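Octaprenyl-diphosphate synthase (Roseobacter denitrificans, PDB 4JXN) probably makes octaprenyl diphosphate, the side-chain precursor of ubiquinone and menaquinone, by adding five isopentenyl units to farnesyl diphosphate with magnesium as cofactor. Local coordinates at residues 17-22 with 58-63; 31-36 with 130-135; 65-70 with 74-79. All coordinates share one frame; numbering follows the deposited sequence.

Contact 1. Residues 17-22 with 58-63; sequences AYLESD and RPMLTL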
loop_
_atom_site.group_PDB
_atom_site.type_symbol
_atom_site.label_atom_id
_atom_site.label_comp_id
_atom_site.label_asym_id
_atom_site.label_seq_id
_atom_site.Cartn_x
_atom_site.Cartn_y
_atom_site.Cartn_z
ATOM N N ALA A 17 31.020 -2.303 8.099
ATOM C CA ALA A 17 32.101 -1.422 7.632
ATOM C C ALA A 17 32.310 -1.507 6.120
ATOM O O ALA A 17 32.656 -0.523 5.476
ATOM C CB ALA A 17 33.400 -1.758 8.354
ATOM N N TYR A 18 32.107 -2.685 5.552
ATOM C CA TYR A 18 32.227 -2.847 4.106
ATOM C C TYR A 18 31.079 -2.129 3.397
ATOM O O TYR A 18 31.279 -1.487 2.376
ATOM C CB TYR A 18 32.236 -4.327 3.750
ATOM C CG TYR A 18 32.314 -4.617 2.271
ATOM C CD1 TYR A 18 31.164 -4.650 1.492
ATOM C CD2 TYR A 18 33.531 -4.883 1.656
ATOM C CE1 TYR A 18 31.221 -4.917 0.136
ATOM C CE2 TYR A 18 33.599 -5.156 0.296
ATOM C CZ TYR A 18 32.438 -5.171 -0.458
ATOM O OH TYR A 18 32.478 -5.438 -1.806
ATOM N N LEU A 19 29.881 -2.224 3.962
ATOM C CA LEU A 19 28.694 -1.625 3.366
ATOM C C LEU A 19 28.462 -0.207 3.844
ATOM O O LEU A 19 27.475 0.417 3.454
ATOM C CB LEU A 19 27.468 -2.459 3.720
ATOM C CG LEU A 19 27.485 -3.847 3.110
ATOM C CD1 LEU A 19 26.343 -4.672 3.680
ATOM C CD2 LEU A 19 27.409 -3.752 1.591
ATOM N N GLU A 20 29.370 0.282 4.687
ATOM C CA GLU A 20 29.250 1.576 5.369
ATOM C C GLU A 20 28.733 2.697 4.474
ATOM O O GLU A 20 27.806 3.430 4.840
ATOM C CB GLU A 20 30.626 1.964 5.943
ATOM C CG GLU A 20 30.888 3.454 6.155
ATOM C CD GLU A 20 29.859 4.136 7.040
ATOM O OE1 GLU A 20 29.087 3.430 7.731
ATOM O OE2 GLU A 20 29.828 5.385 7.038
ATOM N N SER A 21 29.347 2.824 3.305
ATOM C CA SER A 21 29.115 3.961 2.434
ATOM C C SER A 21 27.762 3.833 1.732
ATOM O O SER A 21 26.999 4.794 1.647
ATOM C CB SER A 21 30.258 4.063 1.410
ATOM O OG SER A 21 30.305 2.911 0.590
ATOM N N ASP A 22 27.471 2.635 1.232
ATOM C CA ASP A 22 26.195 2.373 0.580
ATOM C C ASP A 22 25.031 2.559 1.544
ATOM O O ASP A 22 24.010 3.112 1.166
ATOM C CB ASP A 22 26.185 0.978 -0.031
ATOM C CG ASP A 22 27.050 0.883 -1.285
ATOM O OD1 ASP A 22 27.568 1.917 -1.757
ATOM O OD2 ASP A 22 27.211 -0.236 -1.802
ATOM N N ARG A 58 17.813 -5.747 6.536
ATOM C CA ARG A 58 17.063 -5.961 5.298
ATOM C C ARG A 58 17.686 -5.227 4.095
ATOM O O ARG A 58 17.980 -5.857 3.084
ATOM C CB ARG A 58 15.589 -5.595 5.470
ATOM C CG ARG A 58 14.784 -6.687 6.149
ATOM C CD ARG A 58 13.457 -6.169 6.693
ATOM N NE ARG A 58 12.989 -6.980 7.815
ATOM C CZ ARG A 58 13.499 -6.938 9.047
ATOM N NH1 ARG A 58 14.509 -6.117 9.341
ATOM N NH2 ARG A 58 13.006 -7.724 9.995
ATOM N N PRO A 59 17.879 -3.895 4.201
ATOM C CA PRO A 59 18.514 -3.184 3.097
ATOM C C PRO A 59 19.956 -3.615 2.881
ATOM O O PRO A 59 20.437 -3.579 1.736
ATOM C CB PRO A 59 18.426 -1.705 3.518
ATOM C CG PRO A 59 18.222 -1.738 4.979
ATOM C CD PRO A 59 17.364 -2.955 5.205
ATOM N N MET A 60 20.627 -4.012 3.969
ATOM C CA MET A 60 21.991 -4.575 3.900
ATOM C C MET A 60 22.079 -5.823 3.027
ATOM O O MET A 60 23.078 -6.039 2.330
ATOM C CB MET A 60 22.525 -4.940 5.296
ATOM C CG MET A 60 23.298 -3.836 6.024
ATOM S SD MET A 60 24.397 -4.431 7.345
ATOM C CE MET A 60 23.230 -4.999 8.580
ATOM N N LEU A 61 21.059 -6.667 3.099
ATOM C CA LEU A 61 21.012 -7.878 2.278
ATOM C C LEU A 61 21.081 -7.574 0.785
ATOM O O LEU A 61 21.757 -8.279 0.030
ATOM C CB LEU A 61 19.762 -8.693 2.582
ATOM C CG LEU A 61 19.801 -9.433 3.923
ATOM C CD1 LEU A 61 18.473 -10.121 4.170
ATOM C CD2 LEU A 61 20.964 -10.427 3.984
ATOM N N THR A 62 20.395 -6.512 0.379
ATOM C CA THR A 62 20.305 -6.123 -1.024
ATOM C C THR A 62 21.646 -5.631 -1.522
ATOM O O THR A 62 22.109 -6.041 -2.595
ATOM C CB THR A 62 19.198 -5.053 -1.235
ATOM O OG1 THR A 62 17.929 -5.616 -0.860
ATOM C CG2 THR A 62 19.142 -4.584 -2.701
ATOM N N LEU A 63 22.283 -4.773 -0.734
ATOM C CA LEU A 63 23.591 -4.215 -1.107
ATOM C C LEU A 63 24.639 -5.301 -1.115
ATOM O O LEU A 63 25.484 -5.402 -2.029
ATOM C CB LEU A 63 24.011 -3.144 -0.115
ATOM C CG LEU A 63 23.091 -1.925 -0.011
ATOM C CD1 LEU A 63 23.327 -1.179 1.298
ATOM C CD2 LEU A 63 23.300 -1.032 -1.225
#
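Leu19 reaches from helix 9-34 onto helix 57-68 and places its two methyl groups on two different residues, Met60 and Leu63, one turn apart. The contact is apolar, with no hydrogen bond between the two segments. Leu19 CD1 packs against Met60 CG at 3.9 Å and also lies 3.8 Å from the carbonyl oxygen Met60 O, so this methyl rests partly on backbone. The other branch, Leu19 CD2, meets Leu63 CB at 3.9 Å. With CG turned away from its own carbonyl carbon and beside the backbone N (chi1 -66°), the leucine fork bridges both positions.

A second packing point involves the aliphatic part of an acidic residue. Asp22 CB sits 3.7 Å from Leu63 CD2, and Leu63 CD1 is almost as near, so both methyls of Leu63 close on one methylene. The carboxylate of Asp22 turns outside the pair, where OD2 probably forms a hydrogen bond with NE2 of His67, in the last turn of helix 57-68, although the modelled separation is too short to be relied on.

The segment axes approach to 10.5 Å and run nearly perpendicular, at 95°, which confines the contact to a few side chains. Helix 9-34 is kinked here, the N atoms of Ser21 and Asp22 lacking bonds to the preceding turn. This steep crossing belongs to the all-helical bundle of the isoprenoid synthase fold: around it, helix 75-94 brings His76 against Asp22 and Leu63, helix 317-330 packs on Tyr18 and Leu61, and helix 170-196 touches Arg58 and Leu61.

Contact 2. Residues 31-36 with 130-135; sequences RERMAS and FQLMVE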
loop_
_atom_site.group_PDB
_atom_site.type_symbol
_atom_site.label_atom_id
_atom_site.label_comp_id
_atom_site.label_asym_id
_atom_site.label_seq_id
_atom_site.Cartn_x
_atom_site.Cartn_y
_atom_site.Cartn_z
ATOM N N ARG A 31 15.706 9.480 3.528
ATOM C CA ARG A 31 15.495 10.842 4.028
ATOM C C ARG A 31 14.874 11.737 2.949
ATOM O O ARG A 31 13.805 12.315 3.172
ATOM C CB ARG A 31 16.807 11.456 4.534
ATOM N N GLU A 32 15.527 11.819 1.785
ATOM C CA GLU A 32 15.100 12.709 0.678
ATOM C C GLU A 32 13.719 12.359 0.042
ATOM O O GLU A 32 13.012 13.245 -0.445
ATOM C CB GLU A 32 16.213 12.775 -0.395
ATOM C CG GLU A 32 15.735 12.803 -1.841
ATOM C CD GLU A 32 16.828 12.411 -2.814
ATOM O OE1 GLU A 32 17.987 12.831 -2.598
ATOM O OE2 GLU A 32 16.522 11.674 -3.785
ATOM N N ARG A 33 13.340 11.083 0.040
ATOM C CA ARG A 33 12.042 10.669 -0.522
ATOM C C ARG A 33 10.900 10.722 0.487
ATOM O O ARG A 33 9.734 10.810 0.097
ATOM C CB ARG A 33 12.121 9.252 -1.102
ATOM C CG ARG A 33 13.065 9.080 -2.279
ATOM C CD ARG A 33 12.893 10.169 -3.313
ATOM N NE ARG A 33 13.743 9.954 -4.482
ATOM C CZ ARG A 33 13.475 9.114 -5.480
ATOM N NH1 ARG A 33 12.372 8.367 -5.473
ATOM N NH2 ARG A 33 14.323 9.016 -6.498
ATOM N N MET A 34 11.224 10.643 1.776
ATOM C CA MET A 34 10.229 10.855 2.825
ATOM C C MET A 34 9.766 12.321 2.831
ATOM O O MET A 34 8.676 12.634 3.316
ATOM C CB MET A 34 10.794 10.460 4.185
ATOM N N ALA A 35 10.600 13.210 2.286
ATOM C CA ALA A 35 10.222 14.605 2.061
ATOM C C ALA A 35 9.167 14.701 0.965
ATOM O O ALA A 35 9.403 14.293 -0.177
ATOM C CB ALA A 35 11.438 15.439 1.682
ATOM N N SER A 36 8.012 15.256 1.322
ATOM C CA SER A 36 6.880 15.379 0.412
ATOM C C SER A 36 6.769 16.807 -0.137
ATOM O O SER A 36 6.657 17.768 0.635
ATOM C CB SER A 36 5.595 14.982 1.141
ATOM O OG SER A 36 4.453 15.195 0.333
ATOM N N PHE A 130 7.725 2.210 -4.636
ATOM C CA PHE A 130 7.335 1.770 -5.968
ATOM C C PHE A 130 8.006 2.635 -7.037
ATOM O O PHE A 130 8.527 2.134 -8.050
ATOM C CB PHE A 130 5.793 1.811 -6.027
ATOM C CG PHE A 130 5.195 1.421 -7.344
ATOM C CD1 PHE A 130 5.832 0.537 -8.204
ATOM C CD2 PHE A 130 3.951 1.924 -7.703
ATOM C CE1 PHE A 130 5.251 0.190 -9.409
ATOM C CE2 PHE A 130 3.362 1.572 -8.902
ATOM C CZ PHE A 130 4.015 0.705 -9.758
ATOM N N GLN A 131 8.002 3.937 -6.785
ATOM C CA GLN A 131 8.745 4.907 -7.583
ATOM C C GLN A 131 10.219 4.552 -7.729
ATOM O O GLN A 131 10.767 4.639 -8.831
ATOM C CB GLN A 131 8.639 6.293 -6.945
ATOM C CG GLN A 131 7.286 6.953 -7.125
ATOM C CD GLN A 131 7.237 8.345 -6.523
ATOM O OE1 GLN A 131 7.494 8.539 -5.325
ATOM N NE2 GLN A 131 6.901 9.326 -7.354
ATOM N N LEU A 132 10.855 4.188 -6.611
ATOM C CA LEU A 132 12.279 3.780 -6.601
ATOM C C LEU A 132 12.581 2.536 -7.454
ATOM O O LEU A 132 13.546 2.534 -8.224
ATOM C CB LEU A 132 12.781 3.557 -5.161
ATOM C CG LEU A 132 13.072 4.838 -4.371
ATOM C CD1 LEU A 132 13.069 4.608 -2.864
ATOM C CD2 LEU A 132 14.398 5.429 -4.816
ATOM N N MET A 133 11.764 1.488 -7.337
ATOM C CA MET A 133 12.012 0.274 -8.142
ATOM C C MET A 133 11.805 0.551 -9.630
ATOM O O MET A 133 12.539 0.031 -10.475
ATOM C CB MET A 133 11.125 -0.921 -7.746
ATOM C CG MET A 133 10.307 -0.792 -6.474
ATOM S SD MET A 133 9.297 -2.267 -6.192
ATOM C CE MET A 133 8.118 -1.659 -4.977
ATOM N N VAL A 134 10.784 1.339 -9.958
ATOM C CA VAL A 134 10.478 1.639 -11.363
ATOM C C VAL A 134 11.653 2.360 -12.011
ATOM O O VAL A 134 12.013 2.082 -13.161
ATOM C CB VAL A 134 9.192 2.496 -11.515
ATOM C CG1 VAL A 134 9.078 3.081 -12.924
ATOM C CG2 VAL A 134 7.960 1.664 -11.194
ATOM N N GLU A 135 12.254 3.281 -11.263
ATOM C CA GLU A 135 13.415 4.015 -11.758
ATOM C C GLU A 135 14.606 3.125 -12.139
ATOM O O GLU A 135 15.482 3.569 -12.878
ATOM C CB GLU A 135 13.849 5.065 -10.734
ATOM C CG GLU A 135 12.879 6.235 -10.622
ATOM C CD GLU A 135 12.953 6.944 -9.283
ATOM O OE1 GLU A 135 11.898 7.399 -8.793
ATOM O OE2 GLU A 135 14.062 7.049 -8.716
#
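A salt-bridge network of Glu32, Arg33 and Glu135 links the C-terminal end of helix 9-34 to that of helix 116-134. Its centre is the guanidinium of Arg33, whose edge meets the carboxylate of Glu135, the two side chains coming from opposite directions. The stronger bond runs from Arg33 NH2 to Glu135 OE2, 3.0 Å long and close to straight at 170°, with the acceptor in the guanidinium plane and receiving the hydrogen through its syn lone pair. Arg33 NH1 adds a weak bond to Glu135 OE1 at 3.5 Å. The two planes are turned 39° apart, which fits the unequal strength of this pair of bonds.

On another edge, Arg33 NE makes a weak bond of 3.3 Å to Glu32 OE2, so two carboxylates help fix the rotation of the guanidinium. A bend at chi2 (-46°) turns the arginine chain toward them. Leu132 lies across one guanidinium face, its CD2 3.6 Å from Arg33 NH1 and offset toward the rim.

Phe85 of helix 75-94 touches both Arg33 and Leu132. The dimer interface is close by: Gln131 NE2 is hydrogen-bonded to Asn147 of the second subunit, and Phe130 meets Phe130 of that subunit edge-to-face. A charged cluster thus joins the ends of two helices at the partly buried margin of the all-helical bundle characteristic of the FPP/GGPP synthase family.

Contact 3. Residues 65-70 with 74-79; sequences AAHLCG and PFHINL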
loop_
_atom_site.group_PDB
_atom_site.type_symbol
_atom_site.label_atom_id
_atom_site.label_comp_id
_atom_site.label_asym_id
_atom_site.label_seq_id
_atom_site.Cartn_x
_atom_site.Cartn_y
_atom_site.Cartn_z
ATOM N N ALA A 65 24.185 -8.406 -1.574
ATOM C CA ALA A 65 23.945 -9.323 -2.679
ATOM C C ALA A 65 24.432 -8.729 -4.007
ATOM O O ALA A 65 24.967 -9.429 -4.861
ATOM C CB ALA A 65 22.484 -9.711 -2.765
ATOM N N ALA A 66 24.257 -7.431 -4.164
ATOM C CA ALA A 66 24.701 -6.752 -5.368
ATOM C C ALA A 66 26.214 -6.802 -5.474
ATOM O O ALA A 66 26.753 -7.177 -6.512
ATOM C CB ALA A 66 24.213 -5.315 -5.364
ATOM N N HIS A 67 26.896 -6.426 -4.398
ATOM C CA HIS A 67 28.362 -6.436 -4.385
ATOM C C HIS A 67 28.901 -7.851 -4.583
ATOM O O HIS A 67 29.833 -8.076 -5.361
ATOM C CB HIS A 67 28.899 -5.841 -3.088
ATOM C CG HIS A 67 28.712 -4.356 -2.976
ATOM N ND1 HIS A 67 29.211 -3.468 -3.903
ATOM C CD2 HIS A 67 28.099 -3.605 -2.029
ATOM C CE1 HIS A 67 28.901 -2.235 -3.543
ATOM N NE2 HIS A 67 28.229 -2.291 -2.409
ATOM N N LEU A 68 28.288 -8.814 -3.907
ATOM C CA LEU A 68 28.691 -10.204 -4.074
ATOM C C LEU A 68 28.720 -10.631 -5.549
ATOM O O LEU A 68 29.560 -11.438 -5.940
ATOM C CB LEU A 68 27.772 -11.119 -3.266
ATOM C CG LEU A 68 27.979 -12.633 -3.365
ATOM C CD1 LEU A 68 29.369 -13.069 -2.926
ATOM C CD2 LEU A 68 26.913 -13.317 -2.534
ATOM N N CYS A 69 27.811 -10.092 -6.355
ATOM C CA CYS A 69 27.736 -10.432 -7.783
ATOM C C CYS A 69 28.434 -9.405 -8.702
ATOM O O CYS A 69 28.253 -9.430 -9.920
ATOM C CB CYS A 69 26.267 -10.597 -8.187
ATOM S SG CYS A 69 25.365 -11.842 -7.231
ATOM N N GLY A 70 29.214 -8.503 -8.110
ATOM C CA GLY A 70 30.037 -7.554 -8.860
ATOM C C GLY A 70 29.325 -6.381 -9.517
ATOM O O GLY A 70 29.777 -5.889 -10.548
ATOM N N PRO A 74 24.149 2.067 -9.861
ATOM C CA PRO A 74 23.553 2.818 -8.742
ATOM C C PRO A 74 22.267 2.253 -8.137
ATOM O O PRO A 74 21.859 2.684 -7.046
ATOM C CB PRO A 74 23.224 4.158 -9.395
ATOM C CG PRO A 74 22.849 3.787 -10.800
ATOM C CD PRO A 74 23.610 2.531 -11.159
ATOM N N PHE A 75 21.630 1.307 -8.827
ATOM C CA PHE A 75 20.247 0.936 -8.499
ATOM C C PHE A 75 20.083 0.035 -7.272
ATOM O O PHE A 75 19.001 -0.011 -6.687
ATOM C CB PHE A 75 19.562 0.344 -9.730
ATOM C CG PHE A 75 19.428 1.326 -10.871
ATOM C CD1 PHE A 75 18.910 2.606 -10.652
ATOM C CD2 PHE A 75 19.817 0.980 -12.158
ATOM C CE1 PHE A 75 18.789 3.512 -11.693
ATOM C CE2 PHE A 75 19.697 1.883 -13.200
ATOM C CZ PHE A 75 19.181 3.146 -12.968
ATOM N N HIS A 76 21.147 -0.664 -6.881
ATOM C CA HIS A 76 21.185 -1.406 -5.607
ATOM C C HIS A 76 20.831 -0.506 -4.421
ATOM O O HIS A 76 20.193 -0.944 -3.456
ATOM C CB HIS A 76 22.543 -2.101 -5.423
ATOM C CG HIS A 76 23.712 -1.166 -5.355
ATOM N ND1 HIS A 76 24.663 -1.241 -4.360
ATOM C CD2 HIS A 76 24.085 -0.137 -6.153
ATOM C CE1 HIS A 76 25.572 -0.301 -4.550
ATOM N NE2 HIS A 76 25.243 0.383 -5.629
ATOM N N ILE A 77 21.197 0.768 -4.542
ATOM C CA ILE A 77 20.807 1.801 -3.584
ATOM C C ILE A 77 19.294 2.031 -3.604
ATOM O O ILE A 77 18.630 2.097 -2.547
ATOM C CB ILE A 77 21.518 3.144 -3.894
ATOM C CG1 ILE A 77 23.033 2.955 -4.003
ATOM C CG2 ILE A 77 21.224 4.178 -2.813
ATOM C CD1 ILE A 77 23.658 2.323 -2.772
ATOM N N ASN A 78 18.740 2.152 -4.808
ATOM C CA ASN A 78 17.276 2.286 -4.940
ATOM C C ASN A 78 16.591 1.095 -4.284
ATOM O O ASN A 78 15.677 1.239 -3.460
ATOM C CB ASN A 78 16.838 2.354 -6.407
ATOM C CG ASN A 78 17.493 3.491 -7.182
ATOM O OD1 ASN A 78 18.620 3.896 -6.901
ATOM N ND2 ASN A 78 16.780 3.999 -8.180
ATOM N N LEU A 79 17.054 -0.095 -4.655
ATOM C CA LEU A 79 16.418 -1.326 -4.216
ATOM C C LEU A 79 16.508 -1.541 -2.711
ATOM O O LEU A 79 15.578 -2.051 -2.106
ATOM C CB LEU A 79 17.018 -2.513 -4.964
ATOM C CG LEU A 79 16.725 -2.489 -6.460
ATOM C CD1 LEU A 79 17.425 -3.648 -7.162
ATOM C CD2 LEU A 79 15.216 -2.505 -6.675
#
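His67 and His76 meet as an offset edge-to-face pair, the edge of His76 directed toward the face of His67. Their planes are almost perpendicular, at 82°, and the ring centroids lie 5.3 Å apart. The nearest atoms, His67 NE2 and His76 CE1, are separated by 4.0 Å, with no hydrogen bond between the rings. His67 NE2 also probably bonds to Asp22 of helix 9-34, a contact modelled too short to be certain, which would help orient the ring. His76 reaches its partner with CG between its backbone N and carbonyl carbon (chi1 62°), the crowded position. Ile77 CD1 lies 3.7 Å above one face of the His76 ring, offset toward its rim.

The two histidines flank a tight connection between successive helices of the isoprenoid synthase bundle. Helix 57-68 ends in a Schellman motif with Gly70, of positive phi, as the C-prime residue: Gly70 N bonds back to His67 O and Tyr71 N to Ala66 O. Helix 75-94 then starts and runs on toward the first aspartate-rich sequence, DDVVD, of this family.

Beside the rings, Ala66 CB touches His76 CB at 3.6 Å, and the small alanine lets the backbones approach to 6.4 Å between the CA atoms of Ala66 and His76. Tyr71, in the connecting loop, meets the His76 ring steeply. His76 ND1 is buried and has no polar partner in the model.

How the contacts relate
Contacts 1 and 3 share helix 57-68 and touch one another, their centres about 9 Å apart, with Asp22 and Leu63 of contact 1 lying against the histidines of contact 3. Both are mainly packing contacts: contact 1 is aliphatic and partly buried, contact 3 is buried and pairs aromatic rings. Contact 2 differs in being ionic, partly buried and near the second subunit, which does not touch the segments of the other two. It shares helix 9-34 with contact 1, although nearest atoms remain about 10 Å apart, and meets contact 3 where Glu135 and Leu132 pack on Phe75 and Asn78.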